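Local coordinates for protein endonuclease and methylase LlaGI (PDB 5FFJ) that couples a helicase-like ATPase to an N-6 adenine DNA methyltransferase and a specificity domain for restriction-modification, crystallised here on DNA without its nuclease region, at residues 24-29 and 243-247; 171-177 and 206-212; 614-619 and 687-691; 608-613 and 638-642; 703-709 and 967-971. All blocks are in the same frame, centred on the assembly; numbering follows the deposited sequence.

Interaction 1 of 5, residues 24-29 and 243-247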
# COMPACT_ATOMS: atom_id res chain seq x y z
N ASN A 24 24.20 29.56 -12.26
CA ASN A 24 22.86 28.99 -12.11
C ASN A 24 21.81 29.92 -12.71
O ASN A 24 20.88 29.47 -13.39
CB ASN A 24 22.54 28.73 -10.64
CG ASN A 24 23.59 27.89 -9.94
OD1 ASN A 24 23.91 28.13 -8.78
ND2 ASN A 24 24.13 26.91 -10.65
N ALA A 25 21.96 31.22 -12.44
CA ALA A 25 21.03 32.22 -12.95
C ALA A 25 20.95 32.14 -14.47
O ALA A 25 19.87 31.96 -15.03
CB ALA A 25 21.47 33.62 -12.51
N LEU A 26 22.10 32.24 -15.13
CA LEU A 26 22.16 32.18 -16.59
C LEU A 26 21.54 30.89 -17.12
O LEU A 26 20.73 30.91 -18.05
CB LEU A 26 23.61 32.29 -17.06
CG LEU A 26 24.30 33.59 -16.69
CD1 LEU A 26 25.81 33.47 -16.85
CD2 LEU A 26 23.75 34.75 -17.51
N ALA A 27 21.94 29.77 -16.53
CA ALA A 27 21.43 28.46 -16.92
C ALA A 27 19.91 28.41 -16.77
O ALA A 27 19.20 27.92 -17.65
CB ALA A 27 22.08 27.36 -16.08
N HIS A 28 19.42 28.94 -15.65
CA HIS A 28 17.99 28.95 -15.36
C HIS A 28 17.21 29.80 -16.35
O HIS A 28 16.24 29.34 -16.96
CB HIS A 28 17.74 29.46 -13.93
CG HIS A 28 16.29 29.61 -13.60
ND1 HIS A 28 15.55 28.60 -13.01
CD2 HIS A 28 15.43 30.64 -13.77
CE1 HIS A 28 14.31 29.01 -12.83
NE2 HIS A 28 14.21 30.25 -13.29
N PHE A 29 17.64 31.05 -16.52
CA PHE A 29 16.95 31.99 -17.41
C PHE A 29 17.10 31.61 -18.89
O PHE A 29 16.48 32.23 -19.76
CB PHE A 29 17.48 33.41 -17.19
CG PHE A 29 16.90 34.09 -15.98
CD1 PHE A 29 17.51 33.98 -14.75
CD2 PHE A 29 15.74 34.84 -16.08
CE1 PHE A 29 16.99 34.60 -13.63
CE2 PHE A 29 15.21 35.47 -14.97
CZ PHE A 29 15.83 35.34 -13.74
N VAL A 243 13.48 28.44 -7.91
CA VAL A 243 14.69 29.07 -7.39
C VAL A 243 15.92 28.37 -7.97
O VAL A 243 16.02 27.15 -7.92
CB VAL A 243 14.72 29.06 -5.83
CG1 VAL A 243 13.33 29.41 -5.27
CG2 VAL A 243 15.20 27.72 -5.27
N PHE A 244 16.83 29.16 -8.54
CA PHE A 244 18.03 28.61 -9.18
C PHE A 244 19.23 28.62 -8.24
O PHE A 244 20.24 27.97 -8.51
CB PHE A 244 18.36 29.39 -10.46
CG PHE A 244 18.48 30.88 -10.27
CD1 PHE A 244 19.61 31.44 -9.67
CD2 PHE A 244 17.48 31.74 -10.70
CE1 PHE A 244 19.72 32.81 -9.50
CE2 PHE A 244 17.59 33.11 -10.54
CZ PHE A 244 18.71 33.64 -9.94
N PHE A 245 19.12 29.37 -7.15
CA PHE A 245 20.18 29.41 -6.15
C PHE A 245 19.62 29.63 -4.75
O PHE A 245 18.54 30.20 -4.58
CB PHE A 245 21.19 30.52 -6.48
CG PHE A 245 22.44 30.47 -5.64
CD1 PHE A 245 23.46 29.58 -5.95
CD2 PHE A 245 22.59 31.30 -4.54
CE1 PHE A 245 24.61 29.53 -5.17
CE2 PHE A 245 23.74 31.25 -3.76
CZ PHE A 245 24.74 30.36 -4.08
N ARG A 246 20.36 29.17 -3.75
CA ARG A 246 19.97 29.31 -2.36
C ARG A 246 21.19 29.30 -1.44
O ARG A 246 22.15 28.56 -1.66
CB ARG A 246 19.01 28.20 -1.95
N MET A 247 21.15 30.14 -0.40
CA MET A 247 22.20 30.21 0.60
C MET A 247 21.59 30.26 1.99
O MET A 247 20.88 31.20 2.34
CB MET A 247 23.09 31.44 0.38
CG MET A 247 24.12 31.70 1.47
SD MET A 247 25.33 30.37 1.64
CE MET A 247 26.13 30.46 0.04
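The F244 ring carries the CA of A25 over one face, 3.6 Å above its plane, while its CD2 sits 3.7 Å above one face of the H28 ring, toward the rim. The F29 ring in turn has CD2 of H28 over one face and the carbonyl carbon of A25 at its edge. H28, F29 and F244 thus make an aromatic cluster by which helix 16-31 packs on strand 243-245, an outermost strand of the parallel sheet of the P-loop ATPase domain. The rings meet obliquely: F244 is inclined at 48° to H28 and at 62° to F29, whose CE1 lies 3.5 Å from CE2 of F244. With chi1 at 54°, CG of F244 lies between the backbone N and the carbonyl carbon, a torsion that turns the ring over A25, whose CB lies 3.6 Å from CE1 of F244. An alanine in place of F244 is likely to open a gap against A25 and leave H28 and F29 without the ring they share. NE2 of H28 is bonded to the carbonyl of R34. At the border of the contact, OD1 of N24 approaches the edge of the F245 ring, 3.2 Å from CD1.

Interaction 2 of 5, residues 171-177 and 206-212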
# COMPACT_ATOMS: atom_id res chain seq x y z
N ILE A 171 14.01 42.34 -15.06
CA ILE A 171 13.37 43.01 -13.94
C ILE A 171 13.78 42.33 -12.63
O ILE A 171 13.74 41.11 -12.53
CB ILE A 171 11.83 43.02 -14.08
CG1 ILE A 171 11.43 43.77 -15.35
CG2 ILE A 171 11.18 43.66 -12.85
CD1 ILE A 171 9.94 43.93 -15.55
N ILE A 172 14.17 43.14 -11.65
CA ILE A 172 14.68 42.64 -10.38
C ILE A 172 13.91 43.21 -9.20
O ILE A 172 13.88 44.43 -9.00
CB ILE A 172 16.18 42.97 -10.23
CG1 ILE A 172 16.99 42.26 -11.32
CG2 ILE A 172 16.69 42.55 -8.85
CD1 ILE A 172 18.45 42.65 -11.37
N SER A 173 13.30 42.32 -8.42
CA SER A 173 12.59 42.71 -7.21
C SER A 173 13.43 42.33 -5.99
O SER A 173 13.65 41.14 -5.72
CB SER A 173 11.21 42.03 -7.14
OG SER A 173 10.50 42.18 -8.36
N ASP A 174 13.89 43.33 -5.25
CA ASP A 174 14.65 43.10 -4.02
C ASP A 174 13.68 43.17 -2.83
O ASP A 174 12.63 43.81 -2.93
CB ASP A 174 15.79 44.13 -3.86
CG ASP A 174 16.67 43.84 -2.65
OD1 ASP A 174 16.63 42.70 -2.13
OD2 ASP A 174 17.41 44.75 -2.23
N GLU A 175 14.04 42.50 -1.74
CA GLU A 175 13.16 42.38 -0.58
C GLU A 175 11.83 41.79 -1.04
O GLU A 175 10.75 42.26 -0.66
CB GLU A 175 12.96 43.73 0.12
CG GLU A 175 14.27 44.44 0.47
CD GLU A 175 15.17 43.62 1.37
OE1 GLU A 175 16.10 42.96 0.85
OE2 GLU A 175 14.96 43.64 2.61
N ALA A 176 11.93 40.73 -1.84
CA ALA A 176 10.81 40.23 -2.64
C ALA A 176 9.64 39.68 -1.81
O ALA A 176 8.60 39.34 -2.37
CB ALA A 176 11.31 39.16 -3.61
N HIS A 177 9.80 39.59 -0.50
CA HIS A 177 8.70 39.17 0.37
C HIS A 177 7.68 40.32 0.48
O HIS A 177 7.50 40.91 1.55
CB HIS A 177 9.20 38.72 1.75
CG HIS A 177 10.47 39.39 2.20
ND1 HIS A 177 10.49 40.58 2.89
CD2 HIS A 177 11.76 39.01 2.05
CE1 HIS A 177 11.74 40.91 3.14
NE2 HIS A 177 12.53 39.98 2.65
N ARG A 206 12.21 37.99 -15.13
CA ARG A 206 11.98 38.54 -13.80
C ARG A 206 12.73 37.74 -12.73
O ARG A 206 12.41 36.58 -12.48
CB ARG A 206 10.49 38.56 -13.48
CG ARG A 206 9.68 39.55 -14.29
CD ARG A 206 8.19 39.29 -14.16
NE ARG A 206 7.39 40.45 -14.53
CZ ARG A 206 7.11 40.81 -15.78
NH1 ARG A 206 7.58 40.11 -16.80
NH2 ARG A 206 6.37 41.89 -16.00
N MET A 207 13.72 38.38 -12.10
CA MET A 207 14.45 37.76 -11.01
C MET A 207 13.96 38.29 -9.67
O MET A 207 13.60 39.46 -9.55
CB MET A 207 15.95 38.00 -11.15
CG MET A 207 16.78 37.33 -10.07
SD MET A 207 18.55 37.32 -10.43
CE MET A 207 18.89 39.07 -10.51
N TYR A 208 13.93 37.42 -8.66
CA TYR A 208 13.52 37.78 -7.32
C TYR A 208 14.63 37.52 -6.32
O TYR A 208 15.15 36.41 -6.24
CB TYR A 208 12.25 37.01 -6.92
CG TYR A 208 11.02 37.45 -7.66
CD1 TYR A 208 10.69 36.90 -8.89
CD2 TYR A 208 10.19 38.43 -7.14
CE1 TYR A 208 9.56 37.31 -9.58
CE2 TYR A 208 9.06 38.84 -7.81
CZ TYR A 208 8.74 38.29 -9.03
OH TYR A 208 7.61 38.74 -9.68
N GLN A 209 15.00 38.55 -5.56
CA GLN A 209 16.06 38.42 -4.57
C GLN A 209 15.61 38.85 -3.18
O GLN A 209 15.11 39.96 -2.98
CB GLN A 209 17.29 39.23 -4.96
CG GLN A 209 17.05 40.29 -6.00
CD GLN A 209 18.18 41.29 -6.06
OE1 GLN A 209 18.83 41.45 -7.09
NE2 GLN A 209 18.43 41.97 -4.94
N THR A 210 15.77 37.93 -2.24
CA THR A 210 15.61 38.21 -0.82
C THR A 210 16.50 37.32 0.02
O THR A 210 17.13 36.40 -0.50
CB THR A 210 14.16 38.02 -0.35
OG1 THR A 210 14.17 37.89 1.08
CG2 THR A 210 13.51 36.77 -0.97
N ALA A 211 16.53 37.59 1.32
CA ALA A 211 17.23 36.75 2.28
C ALA A 211 16.24 35.93 3.11
O ALA A 211 16.65 35.07 3.89
CB ALA A 211 18.11 37.61 3.19
N THR A 212 14.95 36.19 2.93
CA THR A 212 13.92 35.60 3.79
C THR A 212 12.56 35.44 3.12
O THR A 212 11.65 36.23 3.40
CB THR A 212 13.69 36.46 5.05
OG1 THR A 212 13.20 37.75 4.66
CG2 THR A 212 14.97 36.61 5.85
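I171 and R206 begin a run of parallel beta pairing that ends in the DEAH sequence 174-177, the likely helicase motif II of this P-loop ATPase domain, beside T210-A211-T212, which resembles motif III. Backbone bonds set the register. M207 N donates to I171 O at 2.8 Å, S173 N to M207 O at 3.1 Å, and Q209 N to S173 O at 2.9 Å, the last nearly straight at 175°. Apolar pairs lie on both faces: CD1 of I172 is 3.7 Å from CE of M207 on that covered by helix 45-60, and on the other CB of A176 meets the edge of the Y208 ring, 3.8 Å from CD2. I171 CD1 lies over a face of the R206 guanidinium, whose NE bonds the carbonyl of V195, while NH2 and NH1 bond those of V201 and G203 weakly. Among polar groups, Q209 extends beyond CG across I172, and its NE2 makes a weak 3.4 Å bond to OD1 of D174, amide and carboxylate planes 59° apart.

Interaction 3 of 5, residues 614-619 and 687-691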
# COMPACT_ATOMS: atom_id res chain seq x y z
N ILE A 614 21.35 10.12 -0.51
CA ILE A 614 20.54 11.11 0.19
C ILE A 614 20.73 11.04 1.70
O ILE A 614 20.86 12.07 2.36
CB ILE A 614 19.03 10.95 -0.11
CG1 ILE A 614 18.78 10.73 -1.61
CG2 ILE A 614 18.26 12.15 0.40
CD1 ILE A 614 19.57 11.63 -2.52
N THR A 615 20.74 9.83 2.23
CA THR A 615 20.69 9.62 3.67
C THR A 615 22.08 9.59 4.31
O THR A 615 22.20 9.72 5.53
CB THR A 615 19.95 8.32 4.01
OG1 THR A 615 20.61 7.21 3.39
CG2 THR A 615 18.52 8.39 3.51
N LYS A 616 23.12 9.42 3.50
CA LYS A 616 24.49 9.38 4.00
C LYS A 616 24.82 10.61 4.85
O LYS A 616 25.24 10.47 6.00
CB LYS A 616 25.48 9.26 2.84
N PRO A 617 24.62 11.83 4.30
CA PRO A 617 24.83 13.05 5.10
C PRO A 617 23.97 13.11 6.36
O PRO A 617 24.42 13.67 7.36
CB PRO A 617 24.45 14.17 4.13
CG PRO A 617 23.75 13.52 3.00
CD PRO A 617 24.30 12.15 2.90
N ILE A 618 22.76 12.56 6.32
CA ILE A 618 21.90 12.51 7.50
C ILE A 618 22.54 11.65 8.58
O ILE A 618 22.56 12.02 9.75
CB ILE A 618 20.49 11.96 7.17
CG1 ILE A 618 19.83 12.84 6.11
CG2 ILE A 618 19.64 11.85 8.44
CD1 ILE A 618 18.35 12.59 5.90
N PHE A 619 23.06 10.49 8.17
CA PHE A 619 23.69 9.56 9.10
C PHE A 619 24.98 10.14 9.66
O PHE A 619 25.27 10.00 10.85
CB PHE A 619 23.96 8.22 8.40
CG PHE A 619 22.71 7.53 7.92
CD1 PHE A 619 21.58 7.47 8.72
CD2 PHE A 619 22.67 6.94 6.67
CE1 PHE A 619 20.44 6.84 8.28
CE2 PHE A 619 21.52 6.31 6.22
CZ PHE A 619 20.41 6.26 7.03
N LYS A 687 8.98 11.78 9.89
CA LYS A 687 8.95 13.03 9.14
C LYS A 687 9.51 12.83 7.73
O LYS A 687 8.79 12.99 6.74
CB LYS A 687 9.76 14.11 9.87
N PHE A 688 10.79 12.47 7.65
CA PHE A 688 11.49 12.37 6.37
C PHE A 688 11.15 11.08 5.63
O PHE A 688 10.48 11.11 4.60
CB PHE A 688 13.01 12.47 6.59
CG PHE A 688 13.82 12.50 5.31
CD1 PHE A 688 13.31 13.12 4.17
CD2 PHE A 688 15.07 11.91 5.24
CE1 PHE A 688 14.05 13.15 2.99
CE2 PHE A 688 15.81 11.94 4.06
CZ PHE A 688 15.29 12.56 2.94
N PHE A 689 11.61 9.96 6.17
CA PHE A 689 11.60 8.67 5.46
C PHE A 689 10.21 8.20 5.02
O PHE A 689 10.06 7.67 3.92
CB PHE A 689 12.24 7.60 6.35
CG PHE A 689 13.72 7.80 6.57
CD1 PHE A 689 14.63 7.35 5.62
CD2 PHE A 689 14.19 8.44 7.70
CE1 PHE A 689 15.98 7.53 5.81
CE2 PHE A 689 15.56 8.62 7.89
CZ PHE A 689 16.45 8.17 6.94
N LYS A 690 9.22 8.40 5.87
CA LYS A 690 7.84 8.02 5.57
C LYS A 690 7.36 8.71 4.29
O LYS A 690 6.83 8.07 3.38
CB LYS A 690 6.92 8.38 6.73
N THR A 691 7.57 10.02 4.24
CA THR A 691 7.18 10.84 3.10
C THR A 691 8.12 10.66 1.90
O THR A 691 7.67 10.54 0.76
CB THR A 691 7.17 12.35 3.47
OG1 THR A 691 6.21 12.61 4.50
CG2 THR A 691 6.84 13.21 2.24
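Where a helix of the coupler region meets a helix of the N-6 methylase region, I618 and F688 cross obliquely, CD1 of I618 reaching CE2 of F688 at 3.2 Å. I618 can do this because its side chain is drawn out (chi2 -168°), with the delta methyl at its far end. I614 meets the same ring differently: its CG2 lies in the ring plane at the edge, 3.9 Å from CZ of F688. Helices 602-623 and 676-692 run antiparallel here, at 164°, and the local axes come no nearer than 12.8 Å; F688 and F689 span most of that gap to meet methyl groups of the first helix. T615 contributes its methyl, CG2 lying 3.5 Å from CE1 of F689, while its hydroxyl turns back to the carbonyl of Q611 in its own helix. Within the second helix, CD2 of F688 sits over the centre of one face of the F689 ring. Helix 783-797 packs beside them, with L784 on F689 and I791 on F619. More loosely, the ring atoms CZ of F619 and CZ of F689 approach to 4.4 Å.

Interaction 4 of 5, residues 608-613 and 638-642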
# COMPACT_ATOMS: atom_id res chain seq x y z
N MET A 608 18.48 2.02 -5.45
CA MET A 608 18.98 1.71 -4.12
C MET A 608 20.15 2.62 -3.75
O MET A 608 20.31 3.00 -2.59
CB MET A 608 19.41 0.25 -4.04
CG MET A 608 18.26 -0.74 -4.03
SD MET A 608 18.76 -2.42 -3.62
CE MET A 608 19.15 -2.25 -1.88
N LEU A 609 20.97 2.97 -4.74
CA LEU A 609 22.12 3.83 -4.48
C LEU A 609 21.69 5.27 -4.28
O LEU A 609 22.32 6.01 -3.53
CB LEU A 609 23.13 3.74 -5.63
CG LEU A 609 24.51 3.16 -5.30
CD1 LEU A 609 25.41 3.26 -6.53
CD2 LEU A 609 25.17 3.85 -4.11
N SER A 610 20.62 5.67 -4.96
CA SER A 610 20.07 7.01 -4.78
C SER A 610 19.77 7.24 -3.31
O SER A 610 20.33 8.14 -2.69
CB SER A 610 18.80 7.20 -5.61
OG SER A 610 18.23 8.48 -5.40
N GLN A 611 18.92 6.39 -2.75
CA GLN A 611 18.54 6.45 -1.35
C GLN A 611 19.75 6.52 -0.42
O GLN A 611 19.70 7.16 0.63
CB GLN A 611 17.69 5.23 -0.98
CG GLN A 611 16.34 5.17 -1.68
CD GLN A 611 15.60 3.88 -1.42
OE1 GLN A 611 16.10 2.99 -0.74
NE2 GLN A 611 14.39 3.77 -1.96
N HIS A 612 20.84 5.85 -0.81
CA HIS A 612 22.06 5.89 -0.02
C HIS A 612 22.70 7.27 -0.06
O HIS A 612 23.11 7.80 0.98
CB HIS A 612 23.06 4.84 -0.53
CG HIS A 612 24.44 5.01 0.04
ND1 HIS A 612 24.79 4.54 1.29
CD2 HIS A 612 25.54 5.61 -0.46
CE1 HIS A 612 26.05 4.84 1.52
NE2 HIS A 612 26.54 5.48 0.48
N LEU A 613 22.79 7.85 -1.25
CA LEU A 613 23.39 9.17 -1.42
C LEU A 613 22.67 10.23 -0.59
O LEU A 613 23.30 11.14 -0.05
CB LEU A 613 23.38 9.59 -2.90
CG LEU A 613 24.19 8.76 -3.90
CD1 LEU A 613 24.14 9.41 -5.27
CD2 LEU A 613 25.63 8.57 -3.44
N MET A 638 28.63 0.96 -0.74
CA MET A 638 27.95 2.01 -1.49
C MET A 638 28.88 3.21 -1.66
O MET A 638 28.93 3.82 -2.73
CB MET A 638 26.66 2.43 -0.77
CG MET A 638 25.56 1.38 -0.76
SD MET A 638 24.86 1.05 -2.39
CE MET A 638 23.20 0.56 -1.94
N GLU A 639 29.61 3.55 -0.61
CA GLU A 639 30.54 4.68 -0.64
C GLU A 639 31.77 4.36 -1.48
O GLU A 639 32.60 5.23 -1.75
CB GLU A 639 30.97 5.09 0.77
CG GLU A 639 30.25 6.32 1.32
CD GLU A 639 30.81 7.61 0.75
OE1 GLU A 639 30.47 7.96 -0.39
OE2 GLU A 639 31.61 8.27 1.46
N SER A 640 31.89 3.10 -1.90
CA SER A 640 32.94 2.70 -2.83
C SER A 640 32.48 2.88 -4.27
O SER A 640 33.12 3.59 -5.05
CB SER A 640 33.36 1.25 -2.61
OG SER A 640 32.29 0.37 -2.90
N ILE A 641 31.37 2.24 -4.62
CA ILE A 641 30.85 2.27 -5.98
C ILE A 641 30.61 3.69 -6.49
O ILE A 641 30.72 3.96 -7.68
CB ILE A 641 29.53 1.45 -6.10
CG1 ILE A 641 28.97 1.48 -7.52
CG2 ILE A 641 28.49 1.96 -5.11
CD1 ILE A 641 29.91 0.94 -8.57
N VAL A 642 30.29 4.60 -5.57
CA VAL A 642 30.11 6.01 -5.94
C VAL A 642 31.40 6.58 -6.52
O VAL A 642 31.36 7.47 -7.37
CB VAL A 642 29.68 6.88 -4.74
CG1 VAL A 642 28.24 6.57 -4.35
CG2 VAL A 642 30.62 6.69 -3.56
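L609 and M638 run antiparallel alongside each other, with SD of M638 lying 3.3 Å from CD2 of L609. The M638 chain bends at chi2 (-68°), which carries its sulfur away from the H612 ring and along L609. H612 projects across to the second helix because CG stands opposite the backbone N (chi1 168°), and it turns one face to CB of M638, an approach whose closeness is doubtful in detail. L609 splits its two methyls: CD1 meets CG2 of I641 at 3.6 Å, and CD2, besides the sulfur, faces CG1 of V642 at 4.1 Å. These side chains fill the crossing of helices 602-623 and 633-646 in the all-helical coupler region, whose local axes stand at 102° and approach to 10.6 Å. F588 of helix 580-595 packs against L609, M638 and I641. The bond from ND1 to the hydroxyl of Y787 sets the turn of the H612 ring, and CG of E639 merely lies at its edge. One turn on from L609, CD2 of L613 touches CG1 of V642 at 3.4 Å.

Interaction 5 of 5, residues 703-709 and 967-971. With nucleotides of chain B.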
# COMPACT_ATOMS: atom_id res chain seq x y z
N VAL A 703 5.97 -2.46 8.31
CA VAL A 703 4.95 -2.61 9.34
C VAL A 703 5.59 -2.51 10.72
O VAL A 703 6.51 -3.25 11.04
CB VAL A 703 4.21 -3.96 9.24
CG1 VAL A 703 2.89 -3.90 10.01
CG2 VAL A 703 3.95 -4.35 7.79
N PHE A 704 5.09 -1.58 11.53
CA PHE A 704 5.59 -1.40 12.89
C PHE A 704 4.95 -2.42 13.83
O PHE A 704 3.73 -2.43 14.00
CB PHE A 704 5.33 0.02 13.38
CG PHE A 704 5.57 0.20 14.85
CD1 PHE A 704 6.86 0.28 15.35
CD2 PHE A 704 4.51 0.30 15.73
CE1 PHE A 704 7.09 0.45 16.70
CE2 PHE A 704 4.73 0.47 17.09
CZ PHE A 704 6.02 0.54 17.57
N THR A 705 5.78 -3.27 14.43
CA THR A 705 5.28 -4.31 15.32
C THR A 705 5.06 -3.78 16.73
O THR A 705 5.97 -3.18 17.32
CB THR A 705 6.27 -5.49 15.38
OG1 THR A 705 6.65 -5.87 14.06
CG2 THR A 705 5.63 -6.68 16.09
N PRO A 706 3.85 -3.97 17.29
CA PRO A 706 3.56 -3.56 18.67
C PRO A 706 4.56 -4.09 19.69
O PRO A 706 4.89 -5.27 19.69
CB PRO A 706 2.17 -4.14 18.92
CG PRO A 706 1.53 -4.17 17.58
CD PRO A 706 2.64 -4.46 16.60
N ILE A 707 5.04 -3.20 20.56
CA ILE A 707 6.02 -3.55 21.58
C ILE A 707 5.48 -4.58 22.57
O ILE A 707 6.22 -5.43 23.06
CB ILE A 707 6.46 -2.28 22.36
CG1 ILE A 707 7.35 -1.41 21.47
CG2 ILE A 707 7.24 -2.65 23.62
CD1 ILE A 707 7.23 0.07 21.75
N GLU A 708 4.18 -4.50 22.87
CA GLU A 708 3.56 -5.45 23.79
C GLU A 708 3.61 -6.86 23.22
O GLU A 708 3.61 -7.84 23.97
CB GLU A 708 2.11 -5.05 24.08
CG GLU A 708 1.93 -3.65 24.66
CD GLU A 708 1.85 -2.58 23.59
OE1 GLU A 708 2.31 -2.82 22.45
OE2 GLU A 708 1.31 -1.49 23.88
N VAL A 709 3.64 -6.96 21.90
CA VAL A 709 3.72 -8.25 21.22
C VAL A 709 5.16 -8.77 21.22
O VAL A 709 5.41 -9.92 21.59
CB VAL A 709 3.22 -8.15 19.76
CG1 VAL A 709 3.53 -9.42 18.97
CG2 VAL A 709 1.72 -7.86 19.74
N LYS A 967 -7.56 -5.15 15.55
CA LYS A 967 -6.47 -5.60 14.69
C LYS A 967 -5.13 -5.28 15.34
O LYS A 967 -4.80 -4.12 15.58
CB LYS A 967 -6.57 -4.92 13.32
CG LYS A 967 -7.92 -5.11 12.63
CD LYS A 967 -8.05 -4.28 11.36
CE LYS A 967 -8.19 -2.80 11.68
NZ LYS A 967 -8.74 -2.05 10.52
N ILE A 968 -4.35 -6.33 15.64
CA ILE A 968 -3.10 -6.19 16.38
C ILE A 968 -2.13 -5.17 15.76
O ILE A 968 -1.44 -4.45 16.48
CB ILE A 968 -2.37 -7.55 16.49
CG1 ILE A 968 -3.14 -8.48 17.42
CG2 ILE A 968 -0.93 -7.35 16.98
CD1 ILE A 968 -3.05 -8.11 18.89
N PHE A 969 -2.05 -5.15 14.43
CA PHE A 969 -1.21 -4.19 13.73
C PHE A 969 -2.04 -3.00 13.22
O PHE A 969 -1.59 -2.25 12.35
CB PHE A 969 -0.48 -4.87 12.58
CG PHE A 969 0.36 -6.05 13.01
CD1 PHE A 969 1.69 -5.88 13.35
CD2 PHE A 969 -0.19 -7.32 13.09
CE1 PHE A 969 2.46 -6.95 13.76
CE2 PHE A 969 0.57 -8.39 13.50
CZ PHE A 969 1.90 -8.21 13.84
N GLY A 970 -3.24 -2.84 13.78
CA GLY A 970 -4.12 -1.75 13.40
C GLY A 970 -4.37 -1.69 11.91
O GLY A 970 -4.88 -2.64 11.32
N SER A 971 -3.98 -0.58 11.30
CA SER A 971 -4.15 -0.39 9.86
C SER A 971 -3.08 -1.12 9.06
O SER A 971 -3.02 -1.01 7.84
CB SER A 971 -4.13 1.11 9.53
OG SER A 971 -3.06 1.76 10.20
P DA B 11 -2.14 -10.72 1.97
OP1 DA B 11 -1.62 -9.79 0.95
OP2 DA B 11 -1.37 -11.93 2.34
O5' DA B 11 -2.43 -9.87 3.30
C5' DA B 11 -1.38 -9.62 4.23
C4' DA B 11 -1.68 -8.37 5.04
O4' DA B 11 -0.76 -8.29 6.16
C3' DA B 11 -1.49 -7.06 4.29
O3' DA B 11 -2.30 -6.02 4.85
C2' DA B 11 -0.00 -6.81 4.50
C1' DA B 11 0.15 -7.21 5.96
N9 DA B 11 1.48 -7.65 6.37
C8 DA B 11 2.48 -8.13 5.57
N7 DA B 11 3.57 -8.47 6.23
C5 DA B 11 3.25 -8.19 7.55
C6 DA B 11 3.98 -8.33 8.75
N6 DA B 11 5.23 -8.80 8.80
N1 DA B 11 3.37 -7.97 9.89
C2 DA B 11 2.12 -7.50 9.84
N3 DA B 11 1.34 -7.33 8.77
C4 DA B 11 1.97 -7.69 7.65
P DG B 12 -3.90 -6.02 4.69
OP1 DG B 12 -4.45 -7.11 5.52
OP2 DG B 12 -4.22 -5.95 3.24
O5' DG B 12 -4.35 -4.66 5.39
C5' DG B 12 -3.80 -3.42 4.96
C4' DG B 12 -4.52 -2.92 3.73
O4' DG B 12 -5.95 -2.96 3.95
C3' DG B 12 -4.22 -1.48 3.37
O3' DG B 12 -4.42 -1.26 1.96
C2' DG B 12 -5.21 -0.72 4.25
C1' DG B 12 -6.42 -1.66 4.28
N9 DG B 12 -7.12 -1.72 5.57
C8 DG B 12 -6.59 -1.57 6.84
N7 DG B 12 -7.47 -1.69 7.79
C5 DG B 12 -8.67 -1.93 7.12
C6 DG B 12 -9.98 -2.14 7.63
O6 DG B 12 -10.35 -2.15 8.81
N1 DG B 12 -10.89 -2.35 6.61
C2 DG B 12 -10.59 -2.35 5.27
N2 DG B 12 -11.60 -2.57 4.42
N3 DG B 12 -9.37 -2.16 4.78
C4 DG B 12 -8.47 -1.95 5.76
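F969, packed against P706, shares its ring with the bound DNA: C2 of DA11 of chain B sits over the centre of one face, 3.7 Å above the plane, and CG2 of I968 lies over the opposite face, toward the rim. The segment F704-T705-P706 matches the FTP form of motif X in adenine-N6 methyltransferases, and F969 also touches N854 and Y857 of an NPPY sequence, consistent with an adenine held at the methylation pocket. V703 lies over the base itself, its CG1 3.7 Å from C2 of DA11. P706 meets F969 at about a right angle, CD 3.7 Å from CD1 of F969, and CG2 of T705 comes within 3.9 Å of CE1 of F969. A serine in place of F969 would probably leave the C2 corner of the adenine without its facing ring and P706 CD without the ring it packs on. I968 joins the start of helix 707-725, its CG2 3.9 Å from CG2 of V709. G970 N bonds K967 O to close the type I turn. K967, its chain bent at chi3 (-72°), brings NZ to the major-groove edge of the guanine, donating to N7 of DG12 of chain B at 3.0 Å.

How the interactions relate
From the N terminus, interaction 1 closes the longer loop of the ATPase domain, bringing helix 16-31 to strand 243-245, and interaction 2 is nested inside it, pairing strands 170-174 and 206-210 of the same parallel sheet. The two touch, with M207 packing on both F29 and F244. Next in series come interactions 4 and 3, which share helix 602-623 and cross along the chain: 608-613 reaches forward to helix 633-646 within the coupler, and 614-619 to helix 676-692 at the methyltransferase. Interaction 5 follows beyond both and spans the methyltransferase from 703-709 to 967-971, beside the DNA, its centre about 47 Å from that of interaction 1.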